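5,10-methylenetetrahydromethanopterin reductase (Methanopyrus kandleri, PDB 1EZW) catalyses the reversible reduction of methylene-tetrahydromethanopterin to methyl-tetrahydromethanopterin with reduced coenzyme F420, a step in methanogenesis from carbon dioxide. Local coordinates at residues Glu243-Val248 against Asp293-Phe298. Sequence-based numbering, arbitrary orientation. Where two conformers were deposited one is given.
Sequences EATKIV and DMIEAF
Ile295 reaches from helix 292-298 to Thr245 and Lys246 on helix 238-254, and its longer branch does most of the touching. CG1 of Ile295 lies 3.9 Å from OG1 of Thr245. The terminal CD1 of Ile295 meets CE of Lys246 at 4.1 Å. With chi2 at 173°, the Ile295 chain is stretched out, which brings CD1 to CE of Lys246, the two chains crossing at a slant. Thr245 and Ile295 meet at about a right angle, through van der Waals contact alone. The threonine hydroxyl sits between its own backbone N and carbonyl carbon (chi1 68°) and bonds back to the carbonyl O of Ile242 in the same helix. Both helices belong to the long, mostly helical excursion between strands 225-229 and 321-324 of this TIM barrel. Lys246 runs extended beyond CG, which brings CE to Ile295 while NZ of Lys246 goes on to OE1 of Glu243, a 3.0 Å salt bridge on the syn side, tilted 30° out of the carboxylate plane. An alanine in place of Lys246 would probably leave the Glu243 carboxylate without this mate and strip one flank from CD1 of Ile295. Ile287 of helix 283-289 packs against both Glu243 and Lys246.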
loop_
_atom_site.group_PDB
_atom_site.type_symbol
_atom_site.label_atom_id
_atom_site.label_comp_id
_atom_site.label_asym_id
_atom_site.label_seq_id
_atom_site.Cartn_x
_atom_site.Cartn_y
_atom_site.Cartn_z
ATOM N N GLU A 243 -12.366 -5.039 34.176
ATOM C CA GLU A 243 -11.421 -6.114 34.388
ATOM C C GLU A 243 -10.215 -5.989 33.465
ATOM O O GLU A 243 -9.080 -6.239 33.872
ATOM C CB GLU A 243 -12.117 -7.458 34.148
ATOM C CG GLU A 243 -11.263 -8.668 34.528
ATOM C CD GLU A 243 -10.871 -8.646 35.991
ATOM O OE1 GLU A 243 -11.748 -8.317 36.821
ATOM O OE2 GLU A 243 -9.702 -8.968 36.307
ATOM N N ALA A 244 -10.468 -5.606 32.216
ATOM C CA ALA A 244 -9.403 -5.472 31.221
ATOM C C ALA A 244 -8.357 -4.424 31.591
ATOM O O ALA A 244 -7.211 -4.474 31.135
ATOM C CB ALA A 244 -10.024 -5.157 29.858
ATOM N N THR A 245 -8.734 -3.455 32.419
ATOM C CA THR A 245 -7.778 -2.432 32.799
ATOM C C THR A 245 -6.756 -2.872 33.842
ATOM O O THR A 245 -5.671 -2.313 33.903
ATOM C CB THR A 245 -8.435 -1.171 33.435
ATOM O OG1 THR A 245 -8.979 -1.527 34.710
ATOM C CG2 THR A 245 -9.535 -0.614 32.585
ATOM N N LYS A 246 -7.085 -3.879 34.641
ATOM C CA LYS A 246 -6.205 -4.256 35.753
ATOM C C LYS A 246 -4.715 -4.407 35.532
ATOM O O LYS A 246 -3.928 -3.750 36.223
ATOM C CB LYS A 246 -6.787 -5.469 36.486
ATOM C CG LYS A 246 -8.092 -5.086 37.185
ATOM C CD LYS A 246 -8.721 -6.205 37.998
ATOM C CE LYS A 246 -10.069 -5.750 38.562
ATOM N NZ LYS A 246 -10.808 -6.835 39.270
ATOM N N ILE A 247 -4.299 -5.234 34.579
ATOM C CA ILE A 247 -2.871 -5.373 34.354
ATOM C C ILE A 247 -2.246 -4.021 34.052
ATOM O O ILE A 247 -1.187 -3.691 34.574
ATOM C CB ILE A 247 -2.548 -6.346 33.195
ATOM C CG1 ILE A 247 -1.030 -6.459 33.016
ATOM C CG2 ILE A 247 -3.172 -5.842 31.891
ATOM C CD1 ILE A 247 -0.272 -6.921 34.251
ATOM N N VAL A 248 -2.906 -3.215 33.224
ATOM C CA VAL A 248 -2.335 -1.917 32.890
ATOM C C VAL A 248 -2.317 -0.977 34.104
ATOM O O VAL A 248 -1.322 -0.313 34.352
ATOM C CB VAL A 248 -3.080 -1.252 31.699
ATOM C CG1 VAL A 248 -2.457 0.105 31.393
ATOM C CG2 VAL A 248 -2.992 -2.158 30.438
ATOM N N ASP A 293 -10.459 2.263 43.622
ATOM C CA ASP A 293 -9.909 3.608 43.630
ATOM C C ASP A 293 -8.773 3.758 42.630
ATOM O O ASP A 293 -8.625 4.812 42.016
ATOM C CB ASP A 293 -9.447 4.012 45.025
ATOM C CG ASP A 293 -10.590 4.017 46.029
ATOM O OD1 ASP A 293 -11.732 4.421 45.677
ATOM O OD2 ASP A 293 -10.347 3.633 47.185
ATOM N N MET A 294 -7.979 2.706 42.463
ATOM C CA MET A 294 -6.875 2.747 41.496
ATOM C C MET A 294 -7.445 2.795 40.072
ATOM O O MET A 294 -6.928 3.520 39.212
ATOM C CB MET A 294 -5.999 1.511 41.623
ATOM C CG MET A 294 -5.351 1.354 42.965
ATOM S SD MET A 294 -4.600 -0.262 43.055
ATOM C CE MET A 294 -4.139 -0.291 44.862
ATOM N N ILE A 295 -8.494 2.017 39.826
ATOM C CA ILE A 295 -9.124 1.999 38.514
ATOM C C ILE A 295 -9.732 3.367 38.212
ATOM O O ILE A 295 -9.628 3.872 37.093
ATOM C CB ILE A 295 -10.168 0.868 38.446
ATOM C CG1 ILE A 295 -9.414 -0.473 38.472
ATOM C CG2 ILE A 295 -11.077 1.030 37.221
ATOM C CD1 ILE A 295 -10.308 -1.688 38.574
ATOM N N GLU A 296 -10.360 3.995 39.207
ATOM C CA GLU A 296 -10.959 5.317 39.009
ATOM C C GLU A 296 -9.867 6.374 38.816
ATOM O O GLU A 296 -10.018 7.335 38.062
ATOM C CB GLU A 296 -11.818 5.667 40.240
ATOM C CG GLU A 296 -12.613 6.969 40.201
ATOM C CD GLU A 296 -11.759 8.217 40.215
ATOM O OE1 GLU A 296 -10.658 8.212 40.814
ATOM O OE2 GLU A 296 -12.214 9.223 39.640
ATOM N N ALA A 297 -8.752 6.199 39.500
ATOM C CA ALA A 297 -7.699 7.171 39.389
ATOM C C ALA A 297 -6.894 7.087 38.096
ATOM O O ALA A 297 -6.530 8.117 37.514
ATOM C CB ALA A 297 -6.747 7.016 40.562
ATOM N N PHE A 298 -6.651 5.858 37.653
ATOM C CA PHE A 298 -5.739 5.674 36.535
ATOM C C PHE A 298 -6.259 5.140 35.221
ATOM O O PHE A 298 -5.463 4.722 34.384
ATOM C CB PHE A 298 -4.574 4.808 37.028
ATOM C CG PHE A 298 -3.891 5.370 38.270
ATOM C CD1 PHE A 298 -3.858 4.643 39.466
ATOM C CD2 PHE A 298 -3.324 6.638 38.243
ATOM C CE1 PHE A 298 -3.272 5.195 40.618
ATOM C CE2 PHE A 298 -2.737 7.199 39.384
ATOM C CZ PHE A 298 -2.713 6.468 40.576
#